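Local coordinates for pectinesterase 1 (Solanum lycopersicum, PDB 1XG2), which hydrolyses the methyl esters of pectin in the plant cell wall, its catalytic domain being bound here by a specific inhibitor protein, at residues A[33-38]-A[53-58]; A[16-21]-A[44-49]; A[88-93]-A[117-122]; A[92-97]-A[123-128]. One frame throughout, in Å; residues are numbered along the deposited sequence.

Contact 1 (A[33-38]-A[53-58]); sequences YVIYVK and MNLMIV
Strands 33-37 and 55-58 are neighbours in a parallel sheet of the right-handed beta-helix. They run nearly side by side, their directions 18° apart, and five backbone hydrogen bonds zip them together. Tyr33 N donates to Asn54 O, and Met56 N returns to Tyr33 O at 2.8 Å. Ile35 N then meets Met56 O, again at 2.8 Å and nearly along the C=O axis. Val58 N on Ile35 O and Val37 N on Val58 O complete the run. Tyr33, Ile35, Leu55 and Ile57 lie on one face. There Leu55 CD2 sits 3.4 Å from Tyr33 O. It touches the edge of the Tyr33 ring at CD2 and, to another side, Ile35 CD1, each 3.6 Å away. Leu18, Ala21 and Val22 of helix 18-24 pack on Ile35. Val34, Tyr36, Met56 and Val58 share the other face. Val58 holds CG1 in the crowded position between backbone N and carbonyl carbon (chi1 58°), and this methyl crosses obliquely to Val34 CG1 at 3.7 Å. Tyr36 CD1 comes edge-on to Val58 O, while its hydroxyl bonds to Asp60. Side chains in register on successive parallel coils, here with Ile35 paired with Ile57, are typical of the right-handed beta-helix of pectinesterases.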
# COMPACT_ATOMS: atom_id res chain seq x y z
N TYR A 33 -19.73 -8.97 -6.66
CA TYR A 33 -20.93 -8.15 -6.59
C TYR A 33 -20.59 -6.79 -7.21
O TYR A 33 -19.62 -6.18 -6.82
CB TYR A 33 -21.33 -7.97 -5.13
CG TYR A 33 -22.61 -7.19 -4.92
CD1 TYR A 33 -23.84 -7.84 -4.82
CD2 TYR A 33 -22.59 -5.81 -4.78
CE1 TYR A 33 -25.02 -7.12 -4.62
CE2 TYR A 33 -23.74 -5.09 -4.59
CZ TYR A 33 -24.96 -5.74 -4.49
OH TYR A 33 -26.10 -4.99 -4.28
N VAL A 34 -21.42 -6.32 -8.14
CA VAL A 34 -21.10 -5.17 -8.96
C VAL A 34 -22.00 -3.97 -8.67
O VAL A 34 -23.24 -4.07 -8.79
CB VAL A 34 -21.20 -5.51 -10.46
CG1 VAL A 34 -20.76 -4.31 -11.33
CG2 VAL A 34 -20.37 -6.73 -10.79
N ILE A 35 -21.38 -2.85 -8.28
CA ILE A 35 -22.05 -1.55 -8.17
C ILE A 35 -21.64 -0.69 -9.37
O ILE A 35 -20.46 -0.42 -9.54
CB ILE A 35 -21.61 -0.84 -6.86
CG1 ILE A 35 -22.02 -1.66 -5.64
CG2 ILE A 35 -22.22 0.56 -6.78
CD1 ILE A 35 -21.43 -1.16 -4.32
N TYR A 36 -22.61 -0.27 -10.18
CA TYR A 36 -22.38 0.59 -11.34
C TYR A 36 -22.75 2.02 -10.95
O TYR A 36 -23.84 2.25 -10.47
CB TYR A 36 -23.21 0.09 -12.54
CG TYR A 36 -23.30 1.04 -13.74
CD1 TYR A 36 -22.19 1.68 -14.24
CD2 TYR A 36 -24.53 1.26 -14.38
CE1 TYR A 36 -22.27 2.53 -15.35
CE2 TYR A 36 -24.62 2.11 -15.49
CZ TYR A 36 -23.49 2.75 -15.96
OH TYR A 36 -23.56 3.60 -17.05
N VAL A 37 -21.83 2.95 -11.16
CA VAL A 37 -22.04 4.35 -10.83
C VAL A 37 -22.15 5.13 -12.13
O VAL A 37 -21.16 5.29 -12.85
CB VAL A 37 -20.87 4.91 -9.98
CG1 VAL A 37 -21.19 6.31 -9.50
CG2 VAL A 37 -20.55 3.98 -8.81
N LYS A 38 -23.35 5.61 -12.43
CA LYS A 38 -23.59 6.40 -13.64
C LYS A 38 -22.84 7.72 -13.63
O LYS A 38 -22.39 8.18 -12.57
CB LYS A 38 -25.08 6.67 -13.81
CG LYS A 38 -25.92 5.45 -14.12
CD LYS A 38 -27.14 5.87 -14.95
CE LYS A 38 -28.20 4.78 -15.03
NZ LYS A 38 -29.40 5.23 -15.82
N MET A 53 -16.41 -7.81 0.78
CA MET A 53 -15.50 -8.61 -0.03
C MET A 53 -16.01 -8.77 -1.46
O MET A 53 -17.20 -8.81 -1.72
CB MET A 53 -15.35 -9.98 0.63
CG MET A 53 -14.51 -9.94 1.91
SD MET A 53 -14.67 -11.44 2.88
CE MET A 53 -13.87 -12.57 1.74
N ASN A 54 -15.07 -8.87 -2.39
CA ASN A 54 -15.39 -9.17 -3.78
C ASN A 54 -16.34 -8.15 -4.39
O ASN A 54 -17.21 -8.50 -5.21
CB ASN A 54 -15.95 -10.60 -3.89
CG ASN A 54 -14.93 -11.65 -3.54
OD1 ASN A 54 -13.81 -11.64 -4.05
ND2 ASN A 54 -15.31 -12.57 -2.65
N LEU A 55 -16.18 -6.89 -3.99
CA LEU A 55 -16.99 -5.79 -4.48
C LEU A 55 -16.31 -5.18 -5.69
O LEU A 55 -15.12 -4.87 -5.62
CB LEU A 55 -17.12 -4.70 -3.41
CG LEU A 55 -18.50 -4.30 -2.91
CD1 LEU A 55 -18.40 -2.99 -2.12
CD2 LEU A 55 -19.51 -4.15 -4.05
N MET A 56 -17.07 -4.99 -6.76
CA MET A 56 -16.62 -4.26 -7.93
C MET A 56 -17.39 -2.94 -8.01
O MET A 56 -18.62 -2.93 -8.01
CB MET A 56 -16.87 -5.07 -9.20
CG MET A 56 -16.48 -4.36 -10.49
SD MET A 56 -16.55 -5.49 -11.87
CE MET A 56 -15.78 -4.56 -13.13
N ILE A 57 -16.66 -1.83 -8.03
CA ILE A 57 -17.26 -0.51 -8.22
C ILE A 57 -16.83 -0.08 -9.61
O ILE A 57 -15.65 0.05 -9.89
CB ILE A 57 -16.79 0.48 -7.15
CG1 ILE A 57 -17.31 0.03 -5.77
CG2 ILE A 57 -17.28 1.90 -7.46
CD1 ILE A 57 -16.93 0.95 -4.62
N VAL A 58 -17.81 0.11 -10.49
CA VAL A 58 -17.52 0.43 -11.88
C VAL A 58 -18.33 1.65 -12.28
O VAL A 58 -19.52 1.70 -12.02
CB VAL A 58 -17.78 -0.80 -12.81
CG1 VAL A 58 -19.20 -1.29 -12.72
CG2 VAL A 58 -17.40 -0.50 -14.24

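Contact 2 (A[16-21]-A[44-49]); sequences QTLAEA and ENVEVA
Glu44 OE2 takes one hydrogen bond across the contact, from Leu18 N at 2.9 Å, on its syn lone pair. Glu44 OE1 takes a second, from Ala19 N at 3.0 Å, which comes from above the carboxylate plane. Two backbone N-H groups of the first turn of helix 18-24 thus grip one carboxylate. The Glu44 chain is extended beyond CG, but its first torsion lies off a staggered position (chi1 29°). Glu44 OE2 also lies 3.2 Å from Thr17 CB. Thr17 is the N-cap and forms a capping box with Glu20 through two weak bonds, Glu20 N to Thr17 OG1 and Thr17 N to Glu20 OE2. Thr17 OG1 also donates to Glu20 OE2 at 2.7 Å. Beside the carboxylate, the Leu18 and Val46 side chains cross at about a right angle, with Leu18 CD2 4.1 Å from Val46 CG2. Leu18 also packs on Val37 and Ile57, so the helix lies over the end of the beta-helix. An alanine at Glu44 would remove both bonds and would probably loosen the helix start from strand 46-48. The two N-H groups and the N-terminal helix end are likely to favour its ionised form, although Glu20 carries a like charge nearby.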
# COMPACT_ATOMS: atom_id res chain seq x y z
N GLN A 16 -28.75 7.10 -4.73
CA GLN A 16 -28.26 8.40 -5.15
C GLN A 16 -26.76 8.60 -4.86
O GLN A 16 -26.11 9.44 -5.50
CB GLN A 16 -29.07 9.49 -4.45
CG GLN A 16 -28.82 10.89 -4.99
CD GLN A 16 -30.12 11.65 -5.28
OE1 GLN A 16 -31.02 11.71 -4.43
NE2 GLN A 16 -30.21 12.21 -6.49
N THR A 17 -26.24 7.87 -3.88
CA THR A 17 -24.83 7.97 -3.50
C THR A 17 -24.14 6.61 -3.47
O THR A 17 -24.77 5.58 -3.23
CB THR A 17 -24.66 8.64 -2.12
OG1 THR A 17 -25.09 7.74 -1.09
CG2 THR A 17 -25.54 9.87 -1.97
N LEU A 18 -22.83 6.63 -3.67
CA LEU A 18 -22.02 5.43 -3.65
C LEU A 18 -21.98 4.81 -2.26
O LEU A 18 -22.06 3.60 -2.13
CB LEU A 18 -20.61 5.73 -4.15
CG LEU A 18 -19.63 4.55 -4.20
CD1 LEU A 18 -20.22 3.36 -4.94
CD2 LEU A 18 -18.32 5.01 -4.84
N ALA A 19 -21.89 5.63 -1.22
CA ALA A 19 -21.82 5.12 0.15
C ALA A 19 -23.01 4.22 0.49
O ALA A 19 -22.85 3.19 1.13
CB ALA A 19 -21.69 6.27 1.15
N GLU A 20 -24.20 4.62 0.05
CA GLU A 20 -25.41 3.84 0.32
C GLU A 20 -25.37 2.47 -0.34
O GLU A 20 -25.74 1.46 0.26
CB GLU A 20 -26.65 4.57 -0.20
CG GLU A 20 -27.05 5.84 0.52
CD GLU A 20 -28.12 6.59 -0.28
OE1 GLU A 20 -29.30 6.22 -0.15
OE2 GLU A 20 -27.77 7.52 -1.06
N ALA A 21 -24.91 2.43 -1.59
CA ALA A 21 -24.79 1.17 -2.32
C ALA A 21 -23.79 0.22 -1.68
O ALA A 21 -24.04 -0.99 -1.58
CB ALA A 21 -24.43 1.44 -3.78
N GLU A 44 -18.24 12.71 -2.11
CA GLU A 44 -18.33 11.87 -0.92
C GLU A 44 -17.00 11.19 -0.60
O GLU A 44 -16.15 10.99 -1.47
CB GLU A 44 -19.47 10.82 -0.99
CG GLU A 44 -19.86 10.31 -2.37
CD GLU A 44 -21.00 9.29 -2.36
OE1 GLU A 44 -21.14 8.49 -1.40
OE2 GLU A 44 -21.75 9.26 -3.36
N ASN A 45 -16.82 10.88 0.68
CA ASN A 45 -15.72 10.06 1.15
C ASN A 45 -16.27 8.68 1.45
O ASN A 45 -17.08 8.51 2.36
CB ASN A 45 -15.07 10.67 2.39
CG ASN A 45 -14.20 11.88 2.06
OD1 ASN A 45 -14.69 13.01 2.01
ND2 ASN A 45 -12.92 11.63 1.82
N VAL A 46 -15.83 7.71 0.66
CA VAL A 46 -16.35 6.36 0.69
C VAL A 46 -15.34 5.38 1.26
O VAL A 46 -14.14 5.48 0.99
CB VAL A 46 -16.75 5.92 -0.73
CG1 VAL A 46 -17.26 4.48 -0.73
CG2 VAL A 46 -17.79 6.89 -1.28
N GLU A 47 -15.83 4.43 2.03
CA GLU A 47 -15.00 3.40 2.63
C GLU A 47 -15.57 2.03 2.28
O GLU A 47 -16.77 1.81 2.43
CB GLU A 47 -14.94 3.60 4.14
CG GLU A 47 -14.04 2.62 4.86
CD GLU A 47 -13.62 3.08 6.26
OE1 GLU A 47 -12.95 2.27 6.94
OE2 GLU A 47 -13.94 4.24 6.66
N VAL A 48 -14.71 1.13 1.82
CA VAL A 48 -15.10 -0.25 1.55
C VAL A 48 -14.39 -1.12 2.57
O VAL A 48 -13.21 -1.43 2.41
CB VAL A 48 -14.74 -0.67 0.11
CG1 VAL A 48 -15.11 -2.13 -0.13
CG2 VAL A 48 -15.44 0.22 -0.90
N ALA A 49 -15.12 -1.51 3.61
CA ALA A 49 -14.51 -2.16 4.78
C ALA A 49 -14.18 -3.61 4.51
O ALA A 49 -14.53 -4.18 3.46
CB ALA A 49 -15.46 -2.05 5.99

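Contact 3 (A[88-93]-A[117-122]); sequences VGQGFI and ADMSVI
Gln90 lies alongside Met119, and the Met119 methyl overlaps its chain: CE is 3.7 Å from Gln90 CG and equally near CD and NE2. Gln90 is extended, whereas Met119 bends at its last torsion (chi3 -82°) to bring CE over. Gln90 sits in a type II turn from Gly89 to Phe92, closed by Phe92 N on Gly89 O. Gly91 takes the third position with positive phi, which favours glycine. Gly91 N lies 2.9 Å from Asp118 O, and the bond is nearly straight, with an N-H angle of 175°. Further along, Val121 N bonds to Phe92 O at 3.0 Å and opens the parallel pairing of Ile93 with Val121. Ala117 CB points into the turn, 3.3 Å from Gly89 O and 4.0 Å from Phe92 CB. Ser120 OG folds back onto Ala117 O at 2.7 Å, approaching from above the carbonyl plane. A water bridges the two segments, donating to Val88 O and accepting from Asp118 N. Backbone groups and this water thus carry most of the bonding between successive coils of the beta-helix, while the Asp118 carboxylate is shared between Arg140 and Tyr104 of the inhibitor chain.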
# COMPACT_ATOMS: atom_id res chain seq x y z
N VAL A 88 -10.44 -1.83 1.75
CA VAL A 88 -9.66 -2.91 2.34
C VAL A 88 -10.32 -4.27 2.17
O VAL A 88 -9.71 -5.27 2.47
CB VAL A 88 -9.34 -2.65 3.83
CG1 VAL A 88 -8.55 -1.34 3.97
CG2 VAL A 88 -10.59 -2.61 4.68
N GLY A 89 -11.55 -4.29 1.65
CA GLY A 89 -12.27 -5.55 1.43
C GLY A 89 -11.60 -6.40 0.37
O GLY A 89 -11.44 -5.97 -0.78
N GLN A 90 -11.22 -7.62 0.75
CA GLN A 90 -10.53 -8.57 -0.13
C GLN A 90 -11.22 -8.71 -1.49
O GLN A 90 -12.43 -8.82 -1.54
CB GLN A 90 -10.48 -9.95 0.55
CG GLN A 90 -9.76 -11.04 -0.22
CD GLN A 90 -10.06 -12.43 0.36
OE1 GLN A 90 -9.73 -12.70 1.52
NE2 GLN A 90 -10.69 -13.30 -0.44
N GLY A 91 -10.43 -8.75 -2.56
CA GLY A 91 -10.95 -8.96 -3.91
C GLY A 91 -11.57 -7.73 -4.58
O GLY A 91 -12.18 -7.86 -5.64
N PHE A 92 -11.43 -6.55 -3.95
CA PHE A 92 -11.93 -5.28 -4.48
C PHE A 92 -11.49 -5.04 -5.93
O PHE A 92 -10.35 -5.28 -6.27
CB PHE A 92 -11.42 -4.13 -3.59
CG PHE A 92 -11.98 -2.79 -3.95
CD1 PHE A 92 -13.34 -2.57 -3.91
CD2 PHE A 92 -11.14 -1.75 -4.34
CE1 PHE A 92 -13.87 -1.31 -4.24
CE2 PHE A 92 -11.65 -0.49 -4.66
CZ PHE A 92 -13.01 -0.27 -4.62
N ILE A 93 -12.42 -4.59 -6.77
CA ILE A 93 -12.13 -4.18 -8.14
C ILE A 93 -12.72 -2.80 -8.33
O ILE A 93 -13.88 -2.57 -7.99
CB ILE A 93 -12.79 -5.12 -9.15
CG1 ILE A 93 -12.27 -6.54 -8.96
CG2 ILE A 93 -12.58 -4.60 -10.60
CD1 ILE A 93 -13.03 -7.54 -9.74
N ALA A 117 -6.55 -3.63 0.35
CA ALA A 117 -7.33 -4.80 0.02
C ALA A 117 -6.47 -5.76 -0.76
O ALA A 117 -5.88 -5.41 -1.79
CB ALA A 117 -8.54 -4.40 -0.83
N ASP A 118 -6.37 -6.98 -0.27
CA ASP A 118 -5.62 -8.01 -0.94
C ASP A 118 -6.34 -8.50 -2.19
O ASP A 118 -7.58 -8.58 -2.21
CB ASP A 118 -5.37 -9.17 0.01
CG ASP A 118 -4.39 -10.17 -0.55
OD1 ASP A 118 -3.32 -9.76 -1.04
OD2 ASP A 118 -4.59 -11.39 -0.51
N MET A 119 -5.56 -8.86 -3.20
CA MET A 119 -6.04 -9.32 -4.50
C MET A 119 -7.04 -8.33 -5.11
O MET A 119 -8.10 -8.71 -5.60
CB MET A 119 -6.69 -10.68 -4.31
CG MET A 119 -5.73 -11.72 -3.73
SD MET A 119 -6.48 -13.35 -3.60
CE MET A 119 -7.35 -13.09 -2.05
N SER A 120 -6.65 -7.07 -5.07
CA SER A 120 -7.44 -5.99 -5.63
C SER A 120 -6.93 -5.59 -7.02
O SER A 120 -5.73 -5.68 -7.31
CB SER A 120 -7.42 -4.79 -4.68
OG SER A 120 -6.09 -4.45 -4.34
N VAL A 121 -7.85 -5.14 -7.87
CA VAL A 121 -7.54 -4.71 -9.21
C VAL A 121 -8.12 -3.32 -9.42
O VAL A 121 -9.29 -3.07 -9.11
CB VAL A 121 -8.16 -5.64 -10.28
CG1 VAL A 121 -7.83 -5.12 -11.70
CG2 VAL A 121 -7.66 -7.04 -10.09
N ILE A 122 -7.29 -2.42 -9.94
CA ILE A 122 -7.71 -1.08 -10.34
C ILE A 122 -7.50 -1.04 -11.86
O ILE A 122 -6.37 -1.03 -12.34
CB ILE A 122 -6.90 -0.02 -9.56
CG1 ILE A 122 -7.23 -0.09 -8.06
CG2 ILE A 122 -7.22 1.39 -10.03
CD1 ILE A 122 -6.58 -1.23 -7.31
O HOH W 1 -8.06 -7.65 2.14

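Contact 4 (A[92-97]-A[123-128]); sequences FILQDI and NRCRID
Asp96 and Arg124 share a first torsion that sets CG anti to the carbonyl carbon and beside the backbone N (chi1 -67° and -63°). Both residues have positive phi, so the chain turns alike at each, and Arg124 bends again at chi3. These are stacked corners on successive coils of the right-handed beta-helix. In the resulting side-on salt bridge, Arg124 NE meets Asp96 OD1 at 2.9 Å, and Arg124 NH2 meets Asp96 OD2 at the same distance. Each oxygen uses its syn lone pair, and the groups are nearly coplanar. Gln95 and Asn123 run alongside, pointing the same way, their amide planes nearly perpendicular. The backbone joins the coils at the corner and beside it: Asn123 N bonds to Leu94 O at 2.8 Å, Asp96 N to Asn123 O at 3.2 Å, and Arg126 N to Ile97 O at 3.0 Å. A leucine at Asp96 would remove both carboxylate bonds and would probably leave the Arg124 guanidinium less firmly oriented. Inside the corner, Cys125 SG packs against Leu94 CG at 3.7 Å and Ile97 CG2 at 3.8 Å. Its disulfide with Cys98 is absent here. Asn123 OD1 sits 3.5 Å above one face of the Arg124 guanidinium, offset toward its rim.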
# COMPACT_ATOMS: atom_id res chain seq x y z
N PHE A 92 -11.43 -6.55 -3.95
CA PHE A 92 -11.93 -5.28 -4.48
C PHE A 92 -11.49 -5.04 -5.93
O PHE A 92 -10.35 -5.28 -6.27
CB PHE A 92 -11.42 -4.13 -3.59
CG PHE A 92 -11.98 -2.79 -3.95
CD1 PHE A 92 -13.34 -2.57 -3.91
CD2 PHE A 92 -11.14 -1.75 -4.34
CE1 PHE A 92 -13.87 -1.31 -4.24
CE2 PHE A 92 -11.65 -0.49 -4.66
CZ PHE A 92 -13.01 -0.27 -4.62
N ILE A 93 -12.42 -4.59 -6.77
CA ILE A 93 -12.13 -4.18 -8.14
C ILE A 93 -12.72 -2.80 -8.33
O ILE A 93 -13.88 -2.57 -7.99
CB ILE A 93 -12.79 -5.12 -9.15
CG1 ILE A 93 -12.27 -6.54 -8.96
CG2 ILE A 93 -12.58 -4.60 -10.60
CD1 ILE A 93 -13.03 -7.54 -9.74
N LEU A 94 -11.90 -1.89 -8.84
CA LEU A 94 -12.32 -0.54 -9.16
C LEU A 94 -12.05 -0.34 -10.65
O LEU A 94 -10.96 -0.67 -11.16
CB LEU A 94 -11.53 0.46 -8.33
CG LEU A 94 -11.96 1.93 -8.43
CD1 LEU A 94 -13.29 2.11 -7.75
CD2 LEU A 94 -10.90 2.85 -7.82
N GLN A 95 -13.03 0.20 -11.36
CA GLN A 95 -12.96 0.27 -12.81
C GLN A 95 -13.76 1.40 -13.41
O GLN A 95 -14.83 1.75 -12.91
CB GLN A 95 -13.43 -1.06 -13.42
CG GLN A 95 -13.20 -1.21 -14.92
CD GLN A 95 -13.73 -2.52 -15.43
OE1 GLN A 95 -14.81 -2.56 -16.05
NE2 GLN A 95 -13.02 -3.60 -15.15
N ASP A 96 -13.22 1.96 -14.50
CA ASP A 96 -13.88 2.98 -15.33
C ASP A 96 -14.41 4.15 -14.53
O ASP A 96 -15.56 4.54 -14.67
CB ASP A 96 -15.02 2.35 -16.15
CG ASP A 96 -14.52 1.39 -17.19
OD1 ASP A 96 -13.51 1.71 -17.87
OD2 ASP A 96 -15.07 0.29 -17.39
N ILE A 97 -13.55 4.70 -13.69
CA ILE A 97 -13.99 5.70 -12.72
C ILE A 97 -12.79 6.57 -12.34
O ILE A 97 -11.65 6.14 -12.45
CB ILE A 97 -14.63 5.01 -11.48
CG1 ILE A 97 -15.42 6.02 -10.64
CG2 ILE A 97 -13.57 4.31 -10.63
CD1 ILE A 97 -16.32 5.37 -9.63
N ASN A 123 -8.60 -1.01 -12.61
CA ASN A 123 -8.60 -1.16 -14.05
C ASN A 123 -9.26 0.04 -14.73
O ASN A 123 -10.40 0.35 -14.44
CB ASN A 123 -9.40 -2.42 -14.39
CG ASN A 123 -9.32 -2.81 -15.86
OD1 ASN A 123 -10.25 -3.36 -16.44
ND2 ASN A 123 -8.18 -2.49 -16.48
N ARG A 124 -8.54 0.69 -15.62
CA ARG A 124 -9.06 1.80 -16.41
C ARG A 124 -9.62 2.90 -15.50
O ARG A 124 -10.74 3.37 -15.70
CB ARG A 124 -10.14 1.32 -17.38
CG ARG A 124 -9.63 0.34 -18.43
CD ARG A 124 -10.59 0.14 -19.60
NE ARG A 124 -11.92 -0.30 -19.17
CZ ARG A 124 -12.35 -1.56 -19.16
NH1 ARG A 124 -11.58 -2.57 -19.56
NH2 ARG A 124 -13.58 -1.82 -18.76
N CYS A 125 -8.84 3.27 -14.48
CA CYS A 125 -9.21 4.33 -13.55
C CYS A 125 -8.30 5.52 -13.71
O CYS A 125 -7.19 5.37 -14.18
CB CYS A 125 -9.12 3.82 -12.11
SG CYS A 125 -10.41 2.62 -11.75
N ARG A 126 -8.77 6.69 -13.27
CA ARG A 126 -7.98 7.90 -13.24
C ARG A 126 -7.89 8.32 -11.76
O ARG A 126 -8.90 8.58 -11.15
CB ARG A 126 -8.67 8.99 -14.07
CG ARG A 126 -7.84 10.26 -14.28
CD ARG A 126 -8.39 11.20 -15.38
NE ARG A 126 -9.82 11.42 -15.22
CZ ARG A 126 -10.37 12.40 -14.52
NH1 ARG A 126 -9.62 13.30 -13.90
NH2 ARG A 126 -11.68 12.47 -14.43
N ILE A 127 -6.69 8.34 -11.19
CA ILE A 127 -6.50 8.71 -9.79
C ILE A 127 -5.76 10.03 -9.78
O ILE A 127 -4.66 10.10 -10.27
CB ILE A 127 -5.73 7.61 -9.04
CG1 ILE A 127 -6.27 6.20 -9.38
CG2 ILE A 127 -5.78 7.86 -7.55
CD1 ILE A 127 -7.73 5.95 -9.05
N ASP A 128 -6.37 11.06 -9.22
CA ASP A 128 -5.95 12.45 -9.45
C ASP A 128 -5.85 13.20 -8.12
O ASP A 128 -6.83 13.34 -7.42
CB ASP A 128 -6.97 13.11 -10.39
CG ASP A 128 -6.80 14.63 -10.50
OD1 ASP A 128 -7.49 15.24 -11.34
OD2 ASP A 128 -6.03 15.30 -9.78

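Contacts 1, 3 and 4 join neighbouring coils of the beta-helix and reach the same parallel sheet, where strand 55-59 pairs with strand 93-95. Contacts 3 and 4 share Phe92 and Ile93 and read along the same two coils, from a turn with a single strand bridge to the next corner. Contact 2 differs, since it sets a helix start against a strand of another sheet. It meets contact 1 at both segments: the helix packs on strand 33-37, and Val48 on Leu55. Contacts 1 and 3 are buried, and their bonds are mostly backbone ones. Contacts 2 and 4 are only partly buried, and there carboxylates do more of the work: one grips helix N-H groups, the other an arginine.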